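PDB 5CER: Bd0816 from Bdellovibrio bacteriovorus HD100, which probably acts as a serine-type D-Ala-D-Ala carboxypeptidase of the peptidase S13 family, which would trim the peptide stems of peptidoglycan. Local coordinates for residues L31-K36 / I318-T323; K36-L41 / E271-T276; I247-G252 / I264-T269. The protein carries 2 engineered substitutions. One frame throughout, in Å; residues are numbered along the deposited sequence.

Contact 1 of 3, residues L31-K36 / I318-T323. Engineered in segment 31-36: Ala-33 (natural residue Ser).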
loop_
_atom_site.group_PDB
_atom_site.type_symbol
_atom_site.label_atom_id
_atom_site.label_comp_id
_atom_site.label_asym_id
_atom_site.label_seq_id
_atom_site.Cartn_x
_atom_site.Cartn_y
_atom_site.Cartn_z
ATOM N N LEU A 31 -15.363 -2.517 0.467
ATOM C CA LEU A 31 -14.221 -2.523 1.376
ATOM C C LEU A 31 -12.955 -1.920 0.765
ATOM O O LEU A 31 -12.115 -1.413 1.524
ATOM C CB LEU A 31 -13.875 -3.951 1.839
ATOM C CG LEU A 31 -14.958 -4.729 2.578
ATOM C CD1 LEU A 31 -14.457 -6.113 2.973
ATOM C CD2 LEU A 31 -15.423 -3.974 3.805
ATOM N N ALA A 32 -12.803 -1.986 -0.565
ATOM C CA ALA A 32 -11.528 -1.698 -1.169
ATOM C C ALA A 32 -10.472 -2.574 -0.475
ATOM O O ALA A 32 -10.821 -3.655 0.029
ATOM C CB ALA A 32 -11.209 -0.190 -1.059
ATOM N N ALA A 33 -9.231 -2.095 -0.337
ATOM C CA ALA A 33 -8.149 -2.945 0.160
ATOM C C ALA A 33 -8.176 -3.281 1.675
ATOM O O ALA A 33 -7.374 -4.086 2.105
ATOM C CB ALA A 33 -6.801 -2.347 -0.210
ATOM N N ILE A 34 -9.121 -2.795 2.479
ATOM C CA ILE A 34 -9.255 -3.411 3.825
ATOM C C ILE A 34 -9.750 -4.877 3.736
ATOM O O ILE A 34 -9.635 -5.630 4.692
ATOM C CB ILE A 34 -10.044 -2.585 4.852
ATOM C CG1 ILE A 34 -11.530 -2.527 4.540
ATOM C CG2 ILE A 34 -9.419 -1.219 4.994
ATOM C CD1 ILE A 34 -12.332 -1.861 5.635
ATOM N N SER A 35 -10.255 -5.256 2.572
ATOM C CA SER A 35 -10.379 -6.673 2.187
ATOM C C SER A 35 -9.138 -7.506 2.498
ATOM O O SER A 35 -9.265 -8.689 2.854
ATOM C CB SER A 35 -10.620 -6.801 0.678
ATOM O OG SER A 35 -11.885 -6.351 0.300
ATOM N N LYS A 36 -7.956 -6.915 2.317
ATOM C CA LYS A 36 -6.697 -7.636 2.571
ATOM C C LYS A 36 -6.496 -8.052 4.018
ATOM O O LYS A 36 -5.790 -9.019 4.308
ATOM C CB LYS A 36 -5.506 -6.841 2.042
ATOM C CG LYS A 36 -5.500 -6.702 0.521
ATOM C CD LYS A 36 -4.311 -5.866 0.055
ATOM C CE LYS A 36 -4.181 -5.847 -1.452
ATOM N NZ LYS A 36 -4.786 -4.641 -2.086
ATOM N N ILE A 318 -2.057 1.159 14.042
ATOM C CA ILE A 318 -1.787 0.066 13.166
ATOM C C ILE A 318 -2.968 0.012 12.217
ATOM O O ILE A 318 -4.080 -0.003 12.676
ATOM C CB ILE A 318 -1.708 -1.238 13.937
ATOM C CG1 ILE A 318 -0.510 -1.212 14.875
ATOM C CG2 ILE A 318 -1.564 -2.418 12.974
ATOM C CD1 ILE A 318 -0.596 -2.144 16.042
ATOM N N ALA A 319 -2.744 -0.010 10.898
ATOM C CA ALA A 319 -3.871 0.071 9.975
ATOM C C ALA A 319 -3.559 -0.354 8.572
ATOM O O ALA A 319 -2.384 -0.403 8.111
ATOM C CB ALA A 319 -4.407 1.487 9.957
ATOM N N LYS A 320 -4.653 -0.639 7.878
ATOM C CA LYS A 320 -4.672 -0.904 6.412
ATOM C C LYS A 320 -5.607 0.110 5.744
ATOM O O LYS A 320 -6.706 0.324 6.245
ATOM C CB LYS A 320 -5.173 -2.324 6.175
ATOM C CG LYS A 320 -5.296 -2.726 4.731
ATOM C CD LYS A 320 -3.943 -3.054 4.118
ATOM C CE LYS A 320 -3.983 -3.059 2.601
ATOM N NZ LYS A 320 -3.981 -1.661 2.103
ATOM N N THR A 321 -5.135 0.693 4.636
ATOM C CA THR A 321 -5.916 1.617 3.843
ATOM C C THR A 321 -6.632 0.923 2.730
ATOM O O THR A 321 -6.299 -0.208 2.336
ATOM C CB THR A 321 -5.027 2.657 3.180
ATOM O OG1 THR A 321 -3.994 2.006 2.455
ATOM C CG2 THR A 321 -4.423 3.619 4.219
ATOM N N GLY A 322 -7.575 1.636 2.147
ATOM C CA GLY A 322 -8.251 1.168 0.948
ATOM C C GLY A 322 -8.707 2.302 0.070
ATOM O O GLY A 322 -9.185 3.345 0.562
ATOM N N THR A 323 -8.587 2.074 -1.243
ATOM C CA THR A 323 -8.928 3.066 -2.243
ATOM C C THR A 323 -9.501 2.418 -3.502
ATOM O O THR A 323 -8.812 1.608 -4.144
ATOM C CB THR A 323 -7.673 3.806 -2.672
ATOM O OG1 THR A 323 -7.037 4.377 -1.531
ATOM C CG2 THR A 323 -8.031 4.930 -3.679
#

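Contact 2 of 3, residues K36-L41 / E271-T276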
loop_
_atom_site.group_PDB
_atom_site.type_symbol
_atom_site.label_atom_id
_atom_site.label_comp_id
_atom_site.label_asym_id
_atom_site.label_seq_id
_atom_site.Cartn_x
_atom_site.Cartn_y
_atom_site.Cartn_z
ATOM N N LYS A 36 -7.956 -6.915 2.317
ATOM C CA LYS A 36 -6.697 -7.636 2.571
ATOM C C LYS A 36 -6.496 -8.052 4.018
ATOM O O LYS A 36 -5.790 -9.019 4.308
ATOM C CB LYS A 36 -5.506 -6.841 2.042
ATOM C CG LYS A 36 -5.500 -6.702 0.521
ATOM C CD LYS A 36 -4.311 -5.866 0.055
ATOM C CE LYS A 36 -4.181 -5.847 -1.452
ATOM N NZ LYS A 36 -4.786 -4.641 -2.086
ATOM N N VAL A 37 -7.111 -7.323 4.928
ATOM C CA VAL A 37 -7.120 -7.706 6.350
ATOM C C VAL A 37 -7.790 -9.090 6.529
ATOM O O VAL A 37 -7.319 -9.907 7.298
ATOM C CB VAL A 37 -7.813 -6.659 7.249
ATOM C CG1 VAL A 37 -7.702 -7.077 8.703
ATOM C CG2 VAL A 37 -7.146 -5.305 7.067
ATOM N N ILE A 38 -8.874 -9.305 5.790
ATOM C CA ILE A 38 -9.608 -10.547 5.857
ATOM C C ILE A 38 -8.838 -11.648 5.153
ATOM O O ILE A 38 -8.738 -12.767 5.657
ATOM C CB ILE A 38 -11.016 -10.393 5.245
ATOM C CG1 ILE A 38 -11.811 -9.319 6.013
ATOM C CG2 ILE A 38 -11.752 -11.742 5.269
ATOM C CD1 ILE A 38 -13.167 -8.993 5.425
ATOM N N THR A 39 -8.306 -11.334 3.980
ATOM C CA THR A 39 -7.447 -12.269 3.258
ATOM C C THR A 39 -6.266 -12.719 4.119
ATOM O O THR A 39 -5.954 -13.940 4.200
ATOM C CB THR A 39 -7.008 -11.657 1.935
ATOM O OG1 THR A 39 -8.182 -11.338 1.153
ATOM C CG2 THR A 39 -6.158 -12.635 1.167
ATOM N N THR A 40 -5.689 -11.756 4.834
ATOM C CA THR A 40 -4.636 -11.996 5.798
ATOM C C THR A 40 -5.029 -12.975 6.899
ATOM O O THR A 40 -4.259 -13.900 7.242
ATOM C CB THR A 40 -4.132 -10.647 6.405
ATOM O OG1 THR A 40 -3.472 -9.883 5.387
ATOM C CG2 THR A 40 -3.159 -10.853 7.534
ATOM N N LEU A 41 -6.205 -12.778 7.488
ATOM C CA LEU A 41 -6.676 -13.715 8.533
ATOM C C LEU A 41 -6.835 -15.128 7.970
ATOM O O LEU A 41 -6.470 -16.108 8.610
ATOM C CB LEU A 41 -7.998 -13.250 9.139
ATOM C CG LEU A 41 -8.740 -14.213 10.090
ATOM C CD1 LEU A 41 -7.906 -14.582 11.297
ATOM C CD2 LEU A 41 -10.045 -13.560 10.515
ATOM N N GLU A 271 -19.271 -4.224 11.178
ATOM C CA GLU A 271 -19.188 -5.242 12.225
ATOM C C GLU A 271 -18.230 -6.366 11.838
ATOM O O GLU A 271 -17.437 -6.837 12.646
ATOM C CB GLU A 271 -20.596 -5.817 12.511
ATOM C CG GLU A 271 -20.616 -7.087 13.343
ATOM C CD GLU A 271 -21.985 -7.482 13.807
ATOM O OE1 GLU A 271 -22.951 -7.241 13.048
ATOM O OE2 GLU A 271 -22.139 -7.960 14.978
ATOM N N THR A 272 -18.364 -6.827 10.610
ATOM C CA THR A 272 -17.545 -7.935 10.112
ATOM C C THR A 272 -16.031 -7.587 10.147
ATOM O O THR A 272 -15.197 -8.446 10.448
ATOM C CB THR A 272 -17.960 -8.343 8.671
ATOM O OG1 THR A 272 -19.335 -8.719 8.639
ATOM C CG2 THR A 272 -17.120 -9.512 8.178
ATOM N N MET A 273 -15.705 -6.332 9.859
ATOM C CA MET A 273 -14.310 -5.849 9.897
ATOM C C MET A 273 -13.767 -5.799 11.306
ATOM O O MET A 273 -12.618 -6.153 11.511
ATOM C CB MET A 273 -14.165 -4.465 9.264
ATOM C CG MET A 273 -14.420 -4.455 7.777
ATOM S SD MET A 273 -13.313 -5.505 6.796
ATOM C CE MET A 273 -11.680 -5.155 7.509
ATOM N N ILE A 274 -14.601 -5.422 12.273
ATOM C CA ILE A 274 -14.235 -5.475 13.699
ATOM C C ILE A 274 -13.993 -6.939 14.136
ATOM O O ILE A 274 -13.011 -7.207 14.832
ATOM C CB ILE A 274 -15.294 -4.835 14.610
ATOM C CG1 ILE A 274 -15.452 -3.350 14.288
ATOM C CG2 ILE A 274 -14.914 -4.984 16.076
ATOM C CD1 ILE A 274 -14.169 -2.532 14.348
ATOM N N LYS A 275 -14.879 -7.858 13.749
ATOM C CA LYS A 275 -14.662 -9.292 14.062
ATOM C C LYS A 275 -13.332 -9.787 13.534
ATOM O O LYS A 275 -12.558 -10.366 14.264
ATOM C CB LYS A 275 -15.737 -10.179 13.468
ATOM C CG LYS A 275 -16.995 -10.227 14.278
ATOM C CD LYS A 275 -17.968 -11.210 13.654
ATOM C CE LYS A 275 -19.410 -10.904 14.010
ATOM N NZ LYS A 275 -20.306 -11.822 13.250
ATOM N N THR A 276 -13.091 -9.492 12.261
ATOM C CA THR A 276 -11.854 -9.863 11.585
ATOM C C THR A 276 -10.647 -9.418 12.371
ATOM O O THR A 276 -9.731 -10.198 12.617
ATOM C CB THR A 276 -11.792 -9.254 10.161
ATOM O OG1 THR A 276 -12.920 -9.725 9.419
ATOM C CG2 THR A 276 -10.529 -9.648 9.444
#

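Contact 3 of 3, residues I247-G252 / I264-T269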
loop_
_atom_site.group_PDB
_atom_site.type_symbol
_atom_site.label_atom_id
_atom_site.label_comp_id
_atom_site.label_asym_id
_atom_site.label_seq_id
_atom_site.Cartn_x
_atom_site.Cartn_y
_atom_site.Cartn_z
ATOM N N ILE A 247 -21.148 -10.468 4.095
ATOM C CA ILE A 247 -19.876 -10.440 3.344
ATOM C C ILE A 247 -19.991 -11.147 2.006
ATOM O O ILE A 247 -20.555 -12.253 1.915
ATOM C CB ILE A 247 -18.730 -10.992 4.219
ATOM C CG1 ILE A 247 -17.380 -10.789 3.527
ATOM C CG2 ILE A 247 -18.939 -12.465 4.604
ATOM C CD1 ILE A 247 -16.203 -10.836 4.474
ATOM N N VAL A 248 -19.537 -10.476 0.962
ATOM C CA VAL A 248 -19.410 -11.079 -0.385
ATOM C C VAL A 248 -18.044 -10.731 -0.940
ATOM O O VAL A 248 -17.697 -9.558 -1.012
ATOM C CB VAL A 248 -20.477 -10.582 -1.378
ATOM C CG1 VAL A 248 -20.373 -11.293 -2.732
ATOM C CG2 VAL A 248 -21.908 -10.785 -0.806
ATOM N N PHE A 249 -17.274 -11.761 -1.272
ATOM C CA PHE A 249 -15.970 -11.596 -1.866
ATOM C C PHE A 249 -15.947 -12.144 -3.289
ATOM O O PHE A 249 -16.589 -13.160 -3.603
ATOM C CB PHE A 249 -14.856 -12.280 -1.015
ATOM C CG PHE A 249 -14.145 -11.369 -0.053
ATOM C CD1 PHE A 249 -14.821 -10.387 0.657
ATOM C CD2 PHE A 249 -12.794 -11.547 0.210
ATOM C CE1 PHE A 249 -14.161 -9.573 1.551
ATOM C CE2 PHE A 249 -12.128 -10.703 1.116
ATOM C CZ PHE A 249 -12.821 -9.724 1.779
ATOM N N HIS A 250 -15.149 -11.480 -4.122
ATOM C CA HIS A 250 -14.787 -11.919 -5.472
ATOM C C HIS A 250 -13.300 -12.114 -5.633
ATOM O O HIS A 250 -12.877 -12.800 -6.543
ATOM C CB HIS A 250 -15.235 -10.865 -6.456
ATOM C CG HIS A 250 -16.675 -10.488 -6.332
ATOM N ND1 HIS A 250 -17.128 -9.487 -5.490
ATOM C CD2 HIS A 250 -17.756 -10.943 -6.984
ATOM C CE1 HIS A 250 -18.428 -9.353 -5.622
ATOM N NE2 HIS A 250 -18.831 -10.224 -6.525
ATOM N N ASN A 251 -12.472 -11.494 -4.790
ATOM C CA ASN A 251 -11.011 -11.603 -4.909
ATOM C C ASN A 251 -10.338 -11.287 -3.563
ATOM O O ASN A 251 -11.035 -11.002 -2.589
ATOM C CB ASN A 251 -10.521 -10.655 -5.963
ATOM C CG ASN A 251 -10.871 -9.201 -5.655
ATOM O OD1 ASN A 251 -10.893 -8.765 -4.486
ATOM N ND2 ASN A 251 -11.078 -8.442 -6.679
ATOM N N GLY A 252 -9.018 -11.442 -3.483
ATOM C CA GLY A 252 -8.296 -11.235 -2.225
ATOM C C GLY A 252 -7.923 -9.779 -1.947
ATOM O O GLY A 252 -7.668 -9.417 -0.806
ATOM N N ILE A 264 -17.609 -3.722 -9.534
ATOM C CA ILE A 264 -17.990 -4.794 -8.608
ATOM C C ILE A 264 -16.890 -4.841 -7.566
ATOM O O ILE A 264 -15.718 -5.059 -7.897
ATOM C CB ILE A 264 -18.109 -6.154 -9.358
ATOM C CG1 ILE A 264 -19.210 -6.046 -10.423
ATOM C CG2 ILE A 264 -18.406 -7.332 -8.414
ATOM C CD1 ILE A 264 -19.017 -7.017 -11.594
ATOM N N TYR A 265 -17.298 -4.792 -6.316
ATOM C CA TYR A 265 -16.377 -4.740 -5.206
ATOM C C TYR A 265 -16.683 -5.800 -4.119
ATOM O O TYR A 265 -17.830 -6.107 -3.861
ATOM C CB TYR A 265 -16.524 -3.395 -4.565
ATOM C CG TYR A 265 -16.147 -2.216 -5.418
ATOM C CD1 TYR A 265 -14.836 -2.100 -5.940
ATOM C CD2 TYR A 265 -17.043 -1.164 -5.641
ATOM C CE1 TYR A 265 -14.456 -0.996 -6.693
ATOM C CE2 TYR A 265 -16.658 -0.042 -6.346
ATOM C CZ TYR A 265 -15.361 0.041 -6.872
ATOM O OH TYR A 265 -14.972 1.173 -7.604
ATOM N N ASN A 266 -15.642 -6.274 -3.428
ATOM C CA ASN A 266 -15.819 -7.005 -2.184
ATOM C C ASN A 266 -16.567 -6.097 -1.240
ATOM O O ASN A 266 -16.236 -4.889 -1.117
ATOM C CB ASN A 266 -14.481 -7.378 -1.543
ATOM C CG ASN A 266 -13.702 -8.419 -2.319
ATOM O OD1 ASN A 266 -14.211 -9.092 -3.246
ATOM N ND2 ASN A 266 -12.435 -8.574 -1.955
ATOM N N GLU A 267 -17.560 -6.656 -0.566
ATOM C CA GLU A 267 -18.379 -5.906 0.413
ATOM C C GLU A 267 -18.480 -6.656 1.726
ATOM O O GLU A 267 -18.566 -7.893 1.746
ATOM C CB GLU A 267 -19.793 -5.791 -0.066
ATOM C CG GLU A 267 -20.010 -4.887 -1.251
ATOM C CD GLU A 267 -21.487 -4.769 -1.611
ATOM O OE1 GLU A 267 -22.300 -5.699 -1.320
ATOM O OE2 GLU A 267 -21.820 -3.721 -2.186
ATOM N N ALA A 268 -18.446 -5.920 2.816
ATOM C CA ALA A 268 -18.819 -6.501 4.085
ATOM C C ALA A 268 -19.379 -5.414 4.997
ATOM O O ALA A 268 -19.240 -4.230 4.711
ATOM C CB ALA A 268 -17.638 -7.213 4.736
ATOM N N THR A 269 -19.990 -5.833 6.092
ATOM C CA THR A 269 -20.461 -4.897 7.112
ATOM C C THR A 269 -19.330 -4.469 8.018
ATOM O O THR A 269 -18.298 -5.142 8.126
ATOM C CB THR A 269 -21.483 -5.529 8.034
ATOM O OG1 THR A 269 -20.833 -6.488 8.877
ATOM C CG2 THR A 269 -22.595 -6.178 7.219
#

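Contact 1 of 3, residues L31-K36 / I318-T323
Ala-33 and Gly-322 bring the two backbones together, their CA atoms 4.2 Å apart, although no hydrogen bond links the segments. The first kind of contact is van der Waals packing of methyl groups on polar backbone atoms of the strand. Ala-32 CB lies against Thr-323 N, and Ile-34 CG2 reaches Lys-320 O at 3.4 Å. The engineered Ala-33 (Ser in the natural protein) places its CB 3.4 Å from Thr-321 O. Gly-322 CA comes within 3.6 Å of Ala-33 N, an approach that needs glycine, since a CB on Gly-322 would clash with Ala-33 N at 2.9 Å.

The second kind is made by the lysines. Lys-320 leaves the strand with CG anti to its backbone N (chi1 178°), then bends at chi2 and chi4, which folds NZ back to donate to Thr-321 O at 2.7 Å. Its CE passes 3.8 Å from Lys-36 CD. Lys-36 NZ and Lys-320 NZ are 5.2 Å apart, and both bond to Ser-214 OG; Lys-36 NZ also holds Asn-216 OD1 and Ser-253 O.

Residues 33-36 match the family's SxxK motif, the natural serine being the probable nucleophile, and 320-322 read KTG. With Ser-214 and Asn-216 in SxN spacing, this chemistry is consistent with a penicillin-binding-protein active site in which the engineered Ala-33 has no hydroxyl.

Contact 2 of 3, residues K36-L41 / E271-T276
Thr-276 packs on Ile-38 while bound to a flat group of its own helix, the Thr-272 carbonyl; no aromatic ring lies in either segment. Thr-276 N and Thr-276 OG1 reach Thr-272 O from opposite faces of its plane, with OG1 at 2.8 Å and 32° out of that plane. On the other helix, the carbonyl of Lys-36 is gripped in the same way, Thr-40 N coming to one face and Thr-40 OG1 to the other.

The first of these pairs of bonds sets the rotation of Thr-276. With OG1 turned back to its own helix, CG2 stands anti to the backbone N (chi1 -59°, measured to OG1) and is presented to helix 36-41. There Thr-276 CG2 lies 3.7 Å from Ile-38 CG1, with Val-37 CG1 and Leu-41 CD2 a little farther off, so it sits against three side chains of helix 36-41. Ile-38 CG1 also touches the hydroxyl oxygen, Thr-276 OG1, at 3.6 Å, crossing that side chain at about a right angle.

Met-273 makes the rest of the contact. Its chain bends at chi2 and chi3, setting SD 3.8 Å from Ile-38 CD1 and CE 4.2 Å from Val-37 CB.

The axes of segments 36-41 and 271-276 approach to 10.1 Å with their N-to-C directions 40° apart. Both helices reach the six-stranded antiparallel sheet: Ile-274 rests on Cys-8 and Met-10 of strand 3-11, and Val-37 CG2 lies against Lys-320 CB of strand 317-324. Thr-40 meets helix 203-213, and Leu-41 meets Phe-235 of helix 228-239. This layering is consistent with the alpha/beta transpeptidase domain of the beta-lactamase clan, in which the SxxK-bearing helix is buried.

Contact 3 of 3, residues I247-G252 / I264-T269
Asn-266 joins the segments through both ends of its amide. Its OD1 accepts from His-250 N at 2.7 Å, nearly straight at 176°, and more weakly from Asn-251 N. Its ND2 donates to Asn-251 O at 2.9 Å, a bond that meets this carbonyl 48° out of its plane, and weakly to Asn-251 OD1.

The same amide is stacked on the Phe-249 ring, the planes 7° apart and ND2 lying 3.6 Å above the ring centre. Ile-264 CG2 covers one face of the His-250 imidazole, 3.6 Å from its centroid, as a CH-pi contact.

Beside this cluster the backbones pair. Val-248 and Glu-267 form an antiparallel hydrogen-bonded pair, Val-248 N to Glu-267 O and Glu-267 N to Val-248 O both at 2.9 Å. Ile-247 and Ala-268 follow as a non-hydrogen-bonded pair, with Ile-247 CG1 3.8 Å from Ala-268 CB.

Farther out, Ser-35 OG bonds to Asn-266 ND2, Phe-249 stacks on Phe-232, and Gly-254 N donates to Asn-251 OD1. Strand 29-30 flanks 267-268 on its other edge, completing a small three-stranded antiparallel sheet; after Leu-31 and Ala-32, strand 29-30 is followed by the probable SxxK turn.

In the fold
The three contacts cluster on the same side of the chain's centre, their centres about 10 Å (1 and 2), 12 Å (1 and 3) and 11 Å (2 and 3) apart. Contacts 1 and 2 share Lys-36 and helix 35-47, and strand 267-268 of contact 3 runs on into helix 270-286 of contact 2. In sequence the order is 31-41, 247-252, 264-269, 271-276, then 318-323, so contact 1 spans the other two. Leu-31 N meets Asn-266 O at 3.0 Å, and Thr-39 OG1 meets Gly-252 O at 2.8 Å. The small sheet, helix 270-286 and the KTG strand thus all pack against the region where helix 35-47 begins, consistent with a probable active site there.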